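Nucleoside phosphorylase, putative (Trypanosoma brucei, PDB 3BJE) catalyses the phosphorolysis of uridine to uracil and ribose 1-phosphate, working as a homodimer with calcium bound between its subunits. Local coordinates at residues D98-V103 / T295-Y300; N105-L110 / L305-G310. All coordinates share one frame; numbering follows the deposited sequence.

Contacts 1 and 2 lie along the same helix, 97-112, with centres about 10 Å apart. Its first part meets helix 295-305 in contact 1; further along, it meets the end of that helix and the start of strand 308-318 in contact 2. The two contacts touch directly where Ile298 CG2 packs on Ala309 CB at 3.9 Å. Contact 1 is near the active site: the Ile100 side chain is about 8 Å from bound ribose 1-phosphate and about 12 Å from uracil, and Asp98 and Asn99 bind calcium. Contact 2 is further from the metal, the Ile107 side chain being about 11 Å from that of Asn99. Both contacts reach the second subunit.

Contact 1 of 2, residues D98-V103 / T295-Y300; sequences DNIEIV and TSAICY. With CA (calcium ion), chain G.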
ATOM      1  N   ASP A  98       1.384  -1.702  -3.987  1.00 14.50           N
ATOM      2  CA  ASP A  98       0.266  -2.615  -3.858  1.00 14.39           C
ATOM      3  C   ASP A  98      -1.002  -1.980  -4.412  1.00 15.98           C
ATOM      4  O   ASP A  98      -1.766  -2.625  -5.136  1.00 15.79           O
ATOM      5  CB  ASP A  98       0.086  -3.042  -2.398  1.00 15.42           C
ATOM      6  CG  ASP A  98      -0.172  -1.893  -1.455  1.00 15.83           C
ATOM      7  OD1 ASP A  98       0.385  -0.788  -1.608  1.00 14.02           O
ATOM      8  OD2 ASP A  98      -0.897  -2.098  -0.482  1.00 16.48           O
ATOM      9  N   ASN A  99      -1.201  -0.703  -4.099  1.00 13.94           N
ATOM     10  CA  ASN A  99      -2.324   0.078  -4.655  1.00 13.70           C
ATOM     11  C   ASN A  99      -2.207   0.206  -6.171  1.00 15.60           C
ATOM     12  O   ASN A  99      -3.203   0.147  -6.911  1.00 15.93           O
ATOM     13  CB  ASN A  99      -2.386   1.455  -4.007  1.00 14.08           C
ATOM     14  CG  ASN A  99      -2.847   1.399  -2.556  1.00 13.66           C
ATOM     15  OD1 ASN A  99      -2.318   0.628  -1.730  1.00 13.68           O
ATOM     16  ND2 ASN A  99      -3.848   2.221  -2.238  1.00 15.44           N
ATOM     17  N   ILE A 100      -0.972   0.394  -6.641  1.00 14.38           N
ATOM     18  CA  ILE A 100      -0.701   0.436  -8.075  1.00 14.59           C
ATOM     19  C   ILE A 100      -1.099  -0.883  -8.742  1.00 15.82           C
ATOM     20  O   ILE A 100      -1.727  -0.894  -9.809  1.00 16.41           O
ATOM     21  CB  ILE A 100       0.803   0.788  -8.372  1.00 16.55           C
ATOM     22  CG1 ILE A 100       1.175   2.215  -7.916  1.00 16.25           C
ATOM     23  CG2 ILE A 100       1.099   0.594  -9.864  1.00 16.94           C
ATOM     24  CD1 ILE A 100       0.272   3.329  -8.435  1.00 15.82           C
ATOM     25  N   GLU A 101      -0.723  -1.990  -8.112  1.00 14.93           N
ATOM     26  CA  GLU A 101      -1.020  -3.313  -8.656  1.00 15.55           C
ATOM     27  C   GLU A 101      -2.545  -3.441  -8.825  1.00 17.34           C
ATOM     28  O   GLU A 101      -3.032  -3.909  -9.853  1.00 15.83           O
ATOM     29  CB  GLU A 101      -0.447  -4.397  -7.738  1.00 15.26           C
ATOM     30  CG  GLU A 101      -0.488  -5.827  -8.329  1.00 14.30           C
ATOM     31  CD  GLU A 101      -1.607  -6.738  -7.801  1.00 16.35           C
ATOM     32  OE1 GLU A 101      -2.566  -6.218  -7.153  1.00 17.51           O
ATOM     33  OE2 GLU A 101      -1.537  -7.963  -8.042  1.00 17.35           O
ATOM     34  N   ILE A 102      -3.293  -2.985  -7.824  1.00 15.84           N
ATOM     35  CA  ILE A 102      -4.748  -2.999  -7.920  1.00 14.32           C
ATOM     36  C   ILE A 102      -5.238  -2.170  -9.106  1.00 16.62           C
ATOM     37  O   ILE A 102      -5.986  -2.633  -9.969  1.00 16.15           O
ATOM     38  CB  ILE A 102      -5.367  -2.474  -6.623  1.00 15.77           C
ATOM     39  CG1 ILE A 102      -5.203  -3.523  -5.518  1.00 16.09           C
ATOM     40  CG2 ILE A 102      -6.865  -2.151  -6.832  1.00 17.90           C
ATOM     41  CD1 ILE A 102      -5.536  -3.011  -4.124  1.00 18.45           C
ATOM     42  N   VAL A 103      -4.838  -0.912  -9.141  1.00 15.63           N
ATOM     43  CA  VAL A 103      -5.375   0.001 -10.134  1.00 15.87           C
ATOM     44  C   VAL A 103      -4.961  -0.379 -11.566  1.00 17.21           C
ATOM     45  O   VAL A 103      -5.778  -0.268 -12.502  1.00 17.52           O
ATOM     46  CB  VAL A 103      -4.983   1.453  -9.784  1.00 15.56           C
ATOM     47  CG1 VAL A 103      -5.422   2.432 -10.882  1.00 19.73           C
ATOM     48  CG2 VAL A 103      -5.640   1.856  -8.460  1.00 18.06           C
ATOM     49  N   THR A 295       6.540   4.153  -7.960  1.00 18.07           N
ATOM     50  CA  THR A 295       7.023   4.232  -9.336  1.00 16.99           C
ATOM     51  C   THR A 295       7.530   2.908  -9.897  1.00 17.60           C
ATOM     52  O   THR A 295       7.279   2.596 -11.053  1.00 19.52           O
ATOM     53  CB  THR A 295       8.075   5.364  -9.462  1.00 17.37           C
ATOM     54  OG1 THR A 295       7.407   6.609  -9.282  1.00 19.88           O
ATOM     55  CG2 THR A 295       8.744   5.371 -10.835  1.00 19.30           C
ATOM     56  N   SER A 296       8.263   2.131  -9.098  1.00 17.31           N
ATOM     57  CA  SER A 296       8.811   0.867  -9.575  1.00 17.18           C
ATOM     58  C   SER A 296       7.725  -0.015 -10.199  1.00 18.21           C
ATOM     59  O   SER A 296       7.900  -0.503 -11.323  1.00 18.52           O
ATOM     60  CB  SER A 296       9.470   0.102  -8.428  1.00 19.24           C
ATOM     61  OG  SER A 296       8.547  -0.103  -7.371  1.00 17.60           O
ATOM     62  N   ALA A 297       6.601  -0.210  -9.495  1.00 17.13           N
ATOM     63  CA  ALA A 297       5.515  -1.089  -9.986  1.00 16.72           C
ATOM     64  C   ALA A 297       4.768  -0.454 -11.162  1.00 17.29           C
ATOM     65  O   ALA A 297       4.313  -1.142 -12.075  1.00 18.16           O
ATOM     66  CB  ALA A 297       4.516  -1.435  -8.868  1.00 19.55           C
ATOM     67  N   ILE A 298       4.599   0.857 -11.142  1.00 18.67           N
ATOM     68  CA  ILE A 298       4.000   1.523 -12.292  1.00 15.90           C
ATOM     69  C   ILE A 298       4.796   1.207 -13.527  1.00 16.71           C
ATOM     70  O   ILE A 298       4.242   0.861 -14.569  1.00 17.47           O
ATOM     71  CB  ILE A 298       3.975   3.054 -12.103  1.00 16.55           C
ATOM     72  CG1 ILE A 298       2.951   3.424 -11.051  1.00 17.61           C
ATOM     73  CG2 ILE A 298       3.674   3.783 -13.422  1.00 20.02           C
ATOM     74  CD1 ILE A 298       3.043   4.895 -10.626  1.00 17.54           C
ATOM     75  N   CYS A 299       6.116   1.398 -13.447  1.00 18.69           N
ATOM     76  CA  CYS A 299       6.974   1.139 -14.595  1.00 17.50           C
ATOM     77  C   CYS A 299       6.970  -0.341 -15.014  1.00 15.59           C
ATOM     78  O   CYS A 299       6.855  -0.679 -16.196  1.00 16.54           O
ATOM     79  CB  CYS A 299       8.392   1.610 -14.300  1.00 18.22           C
ATOM     80  SG  CYS A 299       8.529   3.415 -14.242  1.00 20.02           S
ATOM     81  N   TYR A 300       7.152  -1.217 -14.043  1.00 16.71           N
ATOM     82  CA  TYR A 300       7.264  -2.648 -14.331  1.00 16.80           C
ATOM     83  C   TYR A 300       5.982  -3.252 -14.889  1.00 17.45           C
ATOM     84  O   TYR A 300       5.999  -3.951 -15.909  1.00 17.52           O
ATOM     85  CB  TYR A 300       7.690  -3.414 -13.079  1.00 18.53           C
ATOM     86  CG  TYR A 300       7.960  -4.876 -13.359  1.00 17.50           C
ATOM     87  CD1 TYR A 300       9.233  -5.333 -13.673  1.00 18.44           C
ATOM     88  CD2 TYR A 300       6.926  -5.800 -13.339  1.00 18.29           C
ATOM     89  CE1 TYR A 300       9.460  -6.674 -13.957  1.00 19.25           C
ATOM     90  CE2 TYR A 300       7.138  -7.146 -13.610  1.00 17.07           C
ATOM     91  CZ  TYR A 300       8.411  -7.576 -13.934  1.00 20.32           C
ATOM     92  OH  TYR A 300       8.646  -8.900 -14.212  1.00 21.02           O
TER
HETATM   93 CA    CA G 402      -0.676   0.616   0.066  1.00 13.12          CA
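Ile100 reaches across to Ile298 and Ala297 and carries the whole contact between the helical segments. Its CG2 methyl comes to 3.6 Å from Ile298 CG1 and, roughly at a right angle to that, to 4.1 Å from Ala297 CB. CG2 stands anti to the backbone N and faces the other helix; chi2 of -53° turns CD1 to the same side, where it lies 3.7 Å from Ile298 CG1. Ile298 instead extends its CG1-CD1 arm (chi2 170°): its CG1 rests against both Ile100 methyls, while its CD1 continues past Ile100 CD1 alone. No hydrogen bond joins the segments; apolar contact alone links them. Within the alpha/beta fold of the nucleoside phosphorylase superfamily, this joins helices 97-112 and 295-305, and Phe48 of strand 45-49 packs against both isoleucines. Away from this patch the segments separate: Glu101 CB is still 5.9 Å from Ala297 CB, and its carboxylate leads away, OE2 hydrogen-bonding Tyr177 OH. The calcium side is looser still across the helices, yet held by the metal. Asp98 binds unevenly, OD1 at 2.4 Å and OD2 at 2.8 Å from calcium, while Asn99 OD1 sits at 2.4 Å. Met95 O and the Met95, Asp98 and Asn99 of the second subunit also bind the ion. Hydrogen bonds from Asn99 ND2 to Thr93 O and Glu75 OE2 fix the rotation of the amide that presents OD1.

Contact 2 of 2, residues N105-L110 / L305-G310; sequences NEIHAL and LGYQAG
His108 and Leu305 mark the closest backbone approach, their CA atoms 8.0 Å apart, so side chains bridge the gap. Segment 105-110 is continuous helix, whereas 305-310 leaves helix 295-305 through a Schellman motif, with Gly306 at positive phi, and enters strand 308-318. This helix-to-strand turn of the phosphorylase alpha/beta fold sends Leu305 and Tyr307 toward the facing helix. Leu305 CD2 stands 3.8 Å from the centroid of the His108 imidazole, 5° off the ring normal, a CH-pi contact over the face, while Leu305 CB lies 3.9 Å above the Tyr307 ring plane. Ile107 CG2 makes a looser apolar contact with Tyr307 CE2 at 4.4 Å. The imidazole, set beside Leu305 and Tyr307 with CG anti to the backbone N (chi1 -177°), is gripped at its edge. NE2 takes a hydrogen bond from the backbone N of Arg260 of the second subunit, consistent with a neutral ring protonated at ND1. Tyr307 OH has its strongest polar partner in Glu112 OE2; accepting from His108, it probably donates to this carboxylate. The His108 and Tyr307 side chains cross at about a right angle; His108 ND1 donates to Tyr307 OH in the imidazole plane, 3.0 Å away at 174°.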
ATOM      1  N   ASN A 105      -4.244  -3.432 -12.722  1.00 16.32           N
ATOM      2  CA  ASN A 105      -5.032  -4.607 -13.122  1.00 15.90           C
ATOM      3  C   ASN A 105      -6.432  -4.199 -13.572  1.00 16.76           C
ATOM      4  O   ASN A 105      -6.946  -4.713 -14.572  1.00 17.52           O
ATOM      5  CB  ASN A 105      -5.136  -5.596 -11.959  1.00 16.22           C
ATOM      6  CG  ASN A 105      -4.028  -6.612 -11.969  1.00 17.50           C
ATOM      7  OD1 ASN A 105      -4.184  -7.675 -12.571  1.00 17.37           O
ATOM      8  ND2 ASN A 105      -2.899  -6.289 -11.336  1.00 16.77           N
ATOM      9  N   GLU A 106      -7.028  -3.257 -12.847  1.00 16.65           N
ATOM     10  CA  GLU A 106      -8.377  -2.831 -13.155  1.00 16.52           C
ATOM     11  C   GLU A 106      -8.433  -1.980 -14.427  1.00 15.75           C
ATOM     12  O   GLU A 106      -9.337  -2.171 -15.240  1.00 17.26           O
ATOM     13  CB  GLU A 106      -9.026  -2.182 -11.926  1.00 16.71           C
ATOM     14  CG  GLU A 106      -9.137  -3.201 -10.797  1.00 16.27           C
ATOM     15  CD  GLU A 106      -9.817  -2.701  -9.544  1.00 16.23           C
ATOM     16  OE1 GLU A 106     -10.248  -1.535  -9.494  1.00 20.78           O
ATOM     17  OE2 GLU A 106      -9.921  -3.495  -8.590  1.00 16.46           O
ATOM     18  N   ILE A 107      -7.445  -1.103 -14.622  1.00 15.78           N
ATOM     19  CA  ILE A 107      -7.313  -0.386 -15.907  1.00 16.41           C
ATOM     20  C   ILE A 107      -7.152  -1.385 -17.071  1.00 15.66           C
ATOM     21  O   ILE A 107      -7.755  -1.229 -18.143  1.00 16.36           O
ATOM     22  CB  ILE A 107      -6.136   0.622 -15.875  1.00 16.60           C
ATOM     23  CG1 ILE A 107      -6.480   1.828 -14.983  1.00 17.53           C
ATOM     24  CG2 ILE A 107      -5.753   1.074 -17.309  1.00 18.15           C
ATOM     25  CD1 ILE A 107      -5.248   2.670 -14.598  1.00 18.75           C
ATOM     26  N   HIS A 108      -6.304  -2.397 -16.871  1.00 15.94           N
ATOM     27  CA  HIS A 108      -6.131  -3.457 -17.883  1.00 15.74           C
ATOM     28  C   HIS A 108      -7.440  -4.109 -18.275  1.00 16.40           C
ATOM     29  O   HIS A 108      -7.732  -4.208 -19.471  1.00 17.75           O
ATOM     30  CB  HIS A 108      -5.108  -4.490 -17.400  1.00 16.76           C
ATOM     31  CG  HIS A 108      -4.818  -5.568 -18.389  1.00 16.09           C
ATOM     32  ND1 HIS A 108      -4.551  -5.297 -19.711  1.00 17.28           N
ATOM     33  CD2 HIS A 108      -4.757  -6.917 -18.255  1.00 18.23           C
ATOM     34  CE1 HIS A 108      -4.345  -6.438 -20.353  1.00 19.47           C
ATOM     35  NE2 HIS A 108      -4.470  -7.434 -19.494  1.00 16.98           N
ATOM     36  N   ALA A 109      -8.244  -4.483 -17.282  1.00 15.81           N
ATOM     37  CA  ALA A 109      -9.556  -5.056 -17.544  1.00 17.19           C
ATOM     38  C   ALA A 109     -10.506  -4.053 -18.217  1.00 17.44           C
ATOM     39  O   ALA A 109     -11.213  -4.389 -19.169  1.00 18.98           O
ATOM     40  CB  ALA A 109     -10.171  -5.613 -16.232  1.00 17.59           C
ATOM     41  N   LEU A 110     -10.520  -2.811 -17.744  1.00 15.97           N
ATOM     42  CA  LEU A 110     -11.386  -1.815 -18.375  1.00 16.34           C
ATOM     43  C   LEU A 110     -11.047  -1.565 -19.851  1.00 17.94           C
ATOM     44  O   LEU A 110     -11.946  -1.339 -20.681  1.00 17.67           O
ATOM     45  CB  LEU A 110     -11.370  -0.516 -17.590  1.00 18.23           C
ATOM     46  CG  LEU A 110     -12.043  -0.596 -16.218  1.00 19.23           C
ATOM     47  CD1 LEU A 110     -11.784   0.687 -15.453  1.00 21.11           C
ATOM     48  CD2 LEU A 110     -13.539  -0.829 -16.333  1.00 18.28           C
ATOM     49  N   LEU A 305       2.559  -4.910 -19.635  1.00 17.37           N
ATOM     50  CA  LEU A 305       1.338  -4.832 -20.459  1.00 18.93           C
ATOM     51  C   LEU A 305       1.545  -4.158 -21.816  1.00 19.16           C
ATOM     52  O   LEU A 305       0.648  -4.187 -22.656  1.00 19.58           O
ATOM     53  CB  LEU A 305       0.230  -4.081 -19.729  1.00 19.45           C
ATOM     54  CG  LEU A 305      -0.297  -4.728 -18.468  1.00 19.32           C
ATOM     55  CD1 LEU A 305      -1.323  -3.800 -17.835  1.00 20.34           C
ATOM     56  CD2 LEU A 305      -0.877  -6.090 -18.800  1.00 18.42           C
ATOM     57  N   GLY A 306       2.715  -3.566 -22.033  1.00 18.21           N
ATOM     58  CA  GLY A 306       2.965  -2.778 -23.225  1.00 18.47           C
ATOM     59  C   GLY A 306       2.407  -1.366 -23.211  1.00 19.70           C
ATOM     60  O   GLY A 306       2.362  -0.713 -24.256  1.00 21.54           O
ATOM     61  N   TYR A 307       2.007  -0.879 -22.045  1.00 18.23           N
ATOM     62  CA  TYR A 307       1.524   0.483 -21.901  1.00 17.98           C
ATOM     63  C   TYR A 307       2.714   1.395 -21.618  1.00 18.93           C
ATOM     64  O   TYR A 307       3.650   0.985 -20.922  1.00 21.24           O
ATOM     65  CB  TYR A 307       0.546   0.598 -20.734  1.00 19.61           C
ATOM     66  CG  TYR A 307      -0.716  -0.256 -20.796  1.00 17.44           C
ATOM     67  CD1 TYR A 307      -1.073  -0.961 -21.943  1.00 18.71           C
ATOM     68  CD2 TYR A 307      -1.581  -0.318 -19.710  1.00 17.87           C
ATOM     69  CE1 TYR A 307      -2.242  -1.717 -21.992  1.00 18.77           C
ATOM     70  CE2 TYR A 307      -2.757  -1.093 -19.743  1.00 18.86           C
ATOM     71  CZ  TYR A 307      -3.079  -1.792 -20.884  1.00 20.96           C
ATOM     72  OH  TYR A 307      -4.241  -2.552 -20.940  1.00 19.46           O
ATOM     73  N   GLN A 308       2.687   2.616 -22.142  1.00 17.97           N
ATOM     74  CA  GLN A 308       3.763   3.577 -21.928  1.00 18.94           C
ATOM     75  C   GLN A 308       3.532   4.270 -20.602  1.00 20.18           C
ATOM     76  O   GLN A 308       2.473   4.870 -20.400  1.00 21.86           O
ATOM     77  CB  GLN A 308       3.784   4.613 -23.038  1.00 19.96           C
ATOM     78  CG  GLN A 308       3.856   4.004 -24.428  1.00 21.19           C
ATOM     79  CD  GLN A 308       4.263   5.023 -25.483  1.00 23.42           C
ATOM     80  OE1 GLN A 308       4.259   6.231 -25.236  1.00 26.15           O
ATOM     81  NE2 GLN A 308       4.652   4.530 -26.651  1.00 26.34           N
ATOM     82  N   ALA A 309       4.507   4.190 -19.698  1.00 17.21           N
ATOM     83  CA  ALA A 309       4.350   4.774 -18.378  1.00 18.09           C
ATOM     84  C   ALA A 309       5.613   5.487 -17.920  1.00 17.95           C
ATOM     85  O   ALA A 309       6.719   5.207 -18.388  1.00 19.49           O
ATOM     86  CB  ALA A 309       3.933   3.715 -17.358  1.00 17.48           C
ATOM     87  N   GLY A 310       5.420   6.401 -16.976  1.00 19.42           N
ATOM     88  CA  GLY A 310       6.523   7.042 -16.279  1.00 20.52           C
ATOM     89  C   GLY A 310       6.043   7.816 -15.069  1.00 20.47           C
ATOM     90  O   GLY A 310       4.915   7.670 -14.623  1.00 18.59           O
TER